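Local coordinates for protein endo alpha-1,4 polygalactosaminidase (PDB 6OJ1) that is an endo-alpha-1,4-galactosaminidase, a fungal glycoside hydrolase that cleaves within galactosamine-containing chains and disrupts microbial biofilms, at residues L50-L64 and L75-S87. Numbering follows the deposited sequence.
Sequences LNDTSVDAEIYDIDL and LQRAGRKVICYFS. With NAG (2-acetamido-2-deoxy-beta-D-glucopyranose), chain B.
R80 reaches across to the loop before strand 59-63 and lies with its guanidinium almost parallel to the Y60 ring, the planes 4° apart but offset. Its side chain is extended from CG to NE, which carries NH1 to T53 O at 2.8 Å; the N-H...O angle of 174° makes the bond straight, with T53 O in the guanidinium plane, though NH1 is tilted from the T53 carbonyl plane. V55 O sits over one guanidinium face and also accepts the Y60 hydroxyl, OH to O 2.6 Å, in the carbonyl plane, so one loop carbonyl fixes the ring's far end. L75 covers a face of that ring: its CD2 stands 4.0 Å from the Y60 centroid, 8° off the normal, a CH-pi contact, while L75 CD1 meets L50 CD2 tip to tip at 3.7 Å. The parallel pairing of strands 59-63 and 81-87, linked by helix 69-77, is a beta-alpha-beta unit of the TIM-barrel fold of family GH114. Six backbone bonds run from K81 N to E58 O (2.9 Å) through to L64 N to Y85 O (2.9 Å). On the sheet face carrying Y60, I62 CD1 packs on V82 CG1 at 3.8 Å; on the opposite face the Y85 hydroxyl is hydrogen-bonded to the D148 carboxylate, and D63 OD1 forms a salt bridge with R95 while OD2 accepts from F65 N.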
loop_
_atom_site.group_PDB
_atom_site.type_symbol
_atom_site.label_atom_id
_atom_site.label_comp_id
_atom_site.label_asym_id
_atom_site.label_seq_id
_atom_site.Cartn_x
_atom_site.Cartn_y
_atom_site.Cartn_z
ATOM N N LEU A 50 2.250 10.646 11.778
ATOM C CA LEU A 50 1.376 11.642 11.162
ATOM C C LEU A 50 1.214 12.853 12.074
ATOM O O LEU A 50 0.797 12.727 13.230
ATOM C CB LEU A 50 0.012 11.026 10.840
ATOM C CG LEU A 50 -0.954 11.989 10.125
ATOM C CD1 LEU A 50 -0.522 12.263 8.665
ATOM C CD2 LEU A 50 -2.394 11.477 10.183
ATOM N N ASN A 51 1.556 14.038 11.554
ATOM C CA ASN A 51 1.451 15.255 12.351
ATOM C C ASN A 51 0.797 16.384 11.559
ATOM O O ASN A 51 1.017 17.569 11.864
ATOM C CB ASN A 51 2.826 15.708 12.855
ATOM C CG ASN A 51 3.824 15.890 11.729
ATOM O OD1 ASN A 51 3.527 15.591 10.577
ATOM N ND2 ASN A 51 5.014 16.400 12.061
ATOM N N ASP A 52 0.013 16.043 10.548
ATOM C CA ASP A 52 -0.722 17.028 9.766
ATOM C C ASP A 52 -2.015 16.362 9.317
ATOM O O ASP A 52 -1.992 15.451 8.488
ATOM C CB ASP A 52 0.095 17.510 8.575
ATOM C CG ASP A 52 -0.586 18.641 7.831
ATOM O OD1 ASP A 52 -1.798 18.864 8.053
ATOM O OD2 ASP A 52 0.106 19.327 7.058
ATOM N N THR A 53 -3.137 16.783 9.890
ATOM C CA THR A 53 -4.436 16.277 9.466
ATOM C C THR A 53 -5.244 17.364 8.773
ATOM O O THR A 53 -6.470 17.271 8.686
ATOM C CB THR A 53 -5.196 15.701 10.663
ATOM O OG1 THR A 53 -5.404 16.730 11.640
ATOM C CG2 THR A 53 -4.384 14.590 11.300
ATOM N N SER A 54 -4.558 18.408 8.296
ATOM C CA SER A 54 -5.190 19.550 7.648
ATOM C C SER A 54 -5.702 19.205 6.265
ATOM O O SER A 54 -6.541 19.933 5.720
ATOM C CB SER A 54 -4.189 20.703 7.531
ATOM O OG SER A 54 -3.283 20.465 6.459
ATOM N N VAL A 55 -5.185 18.130 5.679
ATOM C CA VAL A 55 -5.598 17.716 4.350
ATOM C C VAL A 55 -7.017 17.172 4.433
ATOM O O VAL A 55 -7.302 16.246 5.199
ATOM C CB VAL A 55 -4.623 16.679 3.782
ATOM C CG1 VAL A 55 -5.035 16.270 2.384
ATOM C CG2 VAL A 55 -3.204 17.253 3.791
ATOM N N ASP A 56 -7.916 17.752 3.642
ATOM C CA ASP A 56 -9.321 17.356 3.633
ATOM C C ASP A 56 -9.510 16.124 2.744
ATOM O O ASP A 56 -10.084 16.175 1.657
ATOM C CB ASP A 56 -10.180 18.518 3.157
ATOM C CG ASP A 56 -11.646 18.195 3.181
ATOM O OD1 ASP A 56 -12.047 17.352 4.015
ATOM O OD2 ASP A 56 -12.391 18.770 2.358
ATOM N N ALA A 57 -9.003 14.993 3.229
ATOM C CA ALA A 57 -9.160 13.716 2.552
ATOM C C ALA A 57 -9.947 12.762 3.439
ATOM O O ALA A 57 -9.776 12.763 4.660
ATOM C CB ALA A 57 -7.801 13.090 2.213
ATOM N N GLU A 58 -10.790 11.927 2.818
ATOM C CA GLU A 58 -11.612 10.994 3.587
ATOM C C GLU A 58 -10.799 9.834 4.132
ATOM O O GLU A 58 -11.189 9.230 5.135
ATOM C CB GLU A 58 -12.742 10.412 2.736
ATOM C CG GLU A 58 -13.880 11.339 2.400
ATOM C CD GLU A 58 -14.991 10.606 1.669
ATOM O OE1 GLU A 58 -15.462 9.564 2.185
ATOM O OE2 GLU A 58 -15.374 11.054 0.567
ATOM N N ILE A 59 -9.704 9.470 3.463
ATOM C CA ILE A 59 -8.917 8.299 3.823
ATOM C C ILE A 59 -7.471 8.731 4.006
ATOM O O ILE A 59 -6.923 9.436 3.153
ATOM C CB ILE A 59 -9.002 7.191 2.750
ATOM C CG1 ILE A 59 -10.420 6.616 2.668
ATOM C CG2 ILE A 59 -7.985 6.108 3.040
ATOM C CD1 ILE A 59 -10.638 5.710 1.444
ATOM N N TYR A 60 -6.857 8.310 5.111
ATOM C CA TYR A 60 -5.435 8.523 5.356
ATOM C C TYR A 60 -4.737 7.175 5.417
ATOM O O TYR A 60 -5.165 6.302 6.169
ATOM C CB TYR A 60 -5.194 9.268 6.677
ATOM C CG TYR A 60 -5.277 10.789 6.605
ATOM C CD1 TYR A 60 -6.430 11.427 6.180
ATOM C CD2 TYR A 60 -4.197 11.576 6.996
ATOM C CE1 TYR A 60 -6.505 12.815 6.128
ATOM C CE2 TYR A 60 -4.259 12.950 6.944
ATOM C CZ TYR A 60 -5.419 13.564 6.512
ATOM O OH TYR A 60 -5.503 14.940 6.467
ATOM N N ASP A 61 -3.670 7.014 4.629
ATOM C CA ASP A 61 -2.830 5.815 4.624
ATOM C C ASP A 61 -1.541 6.200 5.354
ATOM O O ASP A 61 -0.797 7.078 4.895
ATOM C CB ASP A 61 -2.576 5.361 3.183
ATOM C CG ASP A 61 -1.787 4.066 3.080
ATOM O OD1 ASP A 61 -1.310 3.530 4.099
ATOM O OD2 ASP A 61 -1.654 3.576 1.934
ATOM N N ILE A 62 -1.297 5.581 6.514
ATOM C CA ILE A 62 -0.174 5.955 7.370
ATOM C C ILE A 62 0.524 4.695 7.873
ATOM O O ILE A 62 -0.029 3.590 7.849
ATOM C CB ILE A 62 -0.618 6.824 8.562
ATOM C CG1 ILE A 62 -1.607 6.045 9.441
ATOM C CG2 ILE A 62 -1.269 8.141 8.071
ATOM C CD1 ILE A 62 -2.119 6.834 10.665
ATOM N N ASP A 63 1.753 4.877 8.351
ATOM C CA ASP A 63 2.569 3.739 8.768
ATOM C C ASP A 63 1.999 3.041 10.002
ATOM O O ASP A 63 1.645 3.682 10.996
ATOM C CB ASP A 63 4.003 4.198 9.030
ATOM C CG ASP A 63 4.927 3.032 9.322
ATOM O OD1 ASP A 63 5.452 2.430 8.352
ATOM O OD2 ASP A 63 5.087 2.695 10.516
ATOM N N LEU A 64 1.924 1.704 9.931
ATOM C CA LEU A 64 1.377 0.898 11.019
ATOM C C LEU A 64 2.165 1.057 12.316
ATOM O O LEU A 64 1.580 1.115 13.404
ATOM C CB LEU A 64 1.370 -0.581 10.596
ATOM C CG LEU A 64 1.060 -1.586 11.707
ATOM C CD1 LEU A 64 -0.338 -1.373 12.249
ATOM C CD2 LEU A 64 1.236 -2.994 11.142
ATOM N N LEU A 75 -8.295 10.507 13.846
ATOM C CA LEU A 75 -8.754 10.593 12.464
ATOM C C LEU A 75 -10.183 10.079 12.330
ATOM O O LEU A 75 -11.019 10.705 11.670
ATOM C CB LEU A 75 -7.803 9.815 11.551
ATOM C CG LEU A 75 -6.451 10.486 11.264
ATOM C CD1 LEU A 75 -5.489 9.498 10.628
ATOM C CD2 LEU A 75 -6.608 11.721 10.372
ATOM N N GLN A 76 -10.493 8.954 12.979
ATOM C CA GLN A 76 -11.831 8.384 12.871
ATOM C C GLN A 76 -12.873 9.251 13.577
ATOM O O GLN A 76 -14.019 9.349 13.117
ATOM C CB GLN A 76 -11.817 6.960 13.421
ATOM C CG GLN A 76 -10.907 6.034 12.589
ATOM C CD GLN A 76 -10.504 4.785 13.344
ATOM O OE1 GLN A 76 -10.514 4.762 14.575
ATOM N NE2 GLN A 76 -10.179 3.735 12.614
ATOM N N ARG A 77 -12.500 9.884 14.692
ATOM C CA ARG A 77 -13.393 10.848 15.330
ATOM C C ARG A 77 -13.730 12.001 14.388
ATOM O O ARG A 77 -14.824 12.572 14.475
ATOM C CB ARG A 77 -12.760 11.372 16.618
ATOM N N ALA A 78 -12.815 12.352 13.485
ATOM C CA ALA A 78 -13.067 13.385 12.484
ATOM C C ALA A 78 -13.791 12.855 11.252
ATOM O O ALA A 78 -13.921 13.597 10.274
ATOM C CB ALA A 78 -11.754 14.047 12.055
ATOM N N GLY A 79 -14.243 11.598 11.266
ATOM C CA GLY A 79 -14.982 11.034 10.156
ATOM C C GLY A 79 -14.142 10.389 9.074
ATOM O O GLY A 79 -14.681 10.050 8.014
ATOM N N ARG A 80 -12.852 10.205 9.299
ATOM C CA ARG A 80 -11.976 9.668 8.275
ATOM C C ARG A 80 -11.726 8.182 8.504
ATOM O O ARG A 80 -11.909 7.659 9.604
ATOM C CB ARG A 80 -10.667 10.450 8.249
ATOM C CG ARG A 80 -10.928 11.855 7.750
ATOM C CD ARG A 80 -9.795 12.781 8.021
ATOM N NE ARG A 80 -10.197 14.160 7.748
ATOM C CZ ARG A 80 -9.410 15.208 7.953
ATOM N NH1 ARG A 80 -8.188 15.024 8.437
ATOM N NH2 ARG A 80 -9.843 16.435 7.684
ATOM N N LYS A 81 -11.334 7.504 7.434
ATOM C CA LYS A 81 -10.914 6.114 7.509
ATOM C C LYS A 81 -9.392 6.040 7.480
ATOM O O LYS A 81 -8.726 6.847 6.826
ATOM C CB LYS A 81 -11.505 5.311 6.350
ATOM C CG LYS A 81 -13.042 5.146 6.393
ATOM C CD LYS A 81 -13.482 4.140 7.459
ATOM C CE LYS A 81 -14.996 3.899 7.437
ATOM N NZ LYS A 81 -15.733 5.110 7.901
ATOM N N VAL A 82 -8.835 5.054 8.188
ATOM C CA VAL A 82 -7.388 4.923 8.320
ATOM C C VAL A 82 -6.953 3.577 7.748
ATOM O O VAL A 82 -7.387 2.516 8.222
ATOM C CB VAL A 82 -6.925 5.070 9.777
ATOM C CG1 VAL A 82 -5.397 5.001 9.845
ATOM C CG2 VAL A 82 -7.442 6.375 10.378
ATOM N N ILE A 83 -6.095 3.630 6.735
ATOM C CA ILE A 83 -5.424 2.461 6.180
ATOM C C ILE A 83 -4.030 2.438 6.776
ATOM O O ILE A 83 -3.351 3.469 6.809
ATOM C CB ILE A 83 -5.356 2.529 4.643
ATOM C CG1 ILE A 83 -6.757 2.487 4.031
ATOM C CG2 ILE A 83 -4.515 1.377 4.069
ATOM C CD1 ILE A 83 -6.766 2.689 2.500
ATOM N N CYS A 84 -3.602 1.275 7.257
ATOM C CA CYS A 84 -2.317 1.140 7.924
ATOM C C CYS A 84 -1.360 0.414 6.993
ATOM O O CYS A 84 -1.579 -0.760 6.645
ATOM C CB CYS A 84 -2.479 0.406 9.251
ATOM S SG CYS A 84 -3.385 1.465 10.422
ATOM N N TYR A 85 -0.322 1.128 6.583
ATOM C CA TYR A 85 0.719 0.616 5.699
ATOM C C TYR A 85 1.691 -0.272 6.474
ATOM O O TYR A 85 2.123 0.074 7.575
ATOM C CB TYR A 85 1.473 1.800 5.069
ATOM C CG TYR A 85 2.783 1.398 4.422
ATOM C CD1 TYR A 85 3.963 1.330 5.166
ATOM C CD2 TYR A 85 2.831 1.048 3.080
ATOM C CE1 TYR A 85 5.169 0.914 4.581
ATOM C CE2 TYR A 85 4.019 0.648 2.490
ATOM C CZ TYR A 85 5.187 0.579 3.245
ATOM O OH TYR A 85 6.371 0.159 2.669
ATOM N N PHE A 86 2.096 -1.387 5.870
ATOM C CA PHE A 86 3.260 -2.110 6.359
ATOM C C PHE A 86 3.828 -2.902 5.191
ATOM O O PHE A 86 3.162 -3.092 4.172
ATOM C CB PHE A 86 2.918 -3.028 7.536
ATOM C CG PHE A 86 2.072 -4.245 7.150
ATOM C CD1 PHE A 86 0.683 -4.156 7.109
ATOM C CD2 PHE A 86 2.675 -5.478 6.883
ATOM C CE1 PHE A 86 -0.089 -5.272 6.767
ATOM C CE2 PHE A 86 1.913 -6.585 6.547
ATOM C CZ PHE A 86 0.526 -6.490 6.499
ATOM N N SER A 87 5.079 -3.310 5.318
ATOM C CA SER A 87 5.707 -4.100 4.265
ATOM C C SER A 87 5.468 -5.569 4.548
ATOM O O SER A 87 5.932 -6.090 5.566
ATOM C CB SER A 87 7.205 -3.827 4.159
ATOM O OG SER A 87 7.732 -4.584 3.072
HETATM C C1 NAG B . 6.085 16.580 11.120
HETATM C C2 NAG B . 6.460 18.048 10.957
HETATM C C3 NAG B . 7.739 18.191 10.127
HETATM C C4 NAG B . 8.855 17.299 10.660
HETATM C C5 NAG B . 8.347 15.867 10.785
HETATM C C6 NAG B . 9.345 14.928 11.421
HETATM C C7 NAG B . 4.507 19.523 11.005
HETATM C C8 NAG B . 3.402 20.143 10.205
HETATM N N2 NAG B . 5.360 18.753 10.325
HETATM O O3 NAG B . 8.143 19.555 10.151
HETATM O O4 NAG B . 9.954 17.319 9.751
HETATM O O5 NAG B . 7.191 15.854 11.629
HETATM O O6 NAG B . 9.773 15.414 12.688
HETATM O O7 NAG B . 4.634 19.725 12.208
HETATM O O HOH W 1 -12.196 14.565 6.249
HETATM O O HOH W 2 4.760 -0.288 8.727
#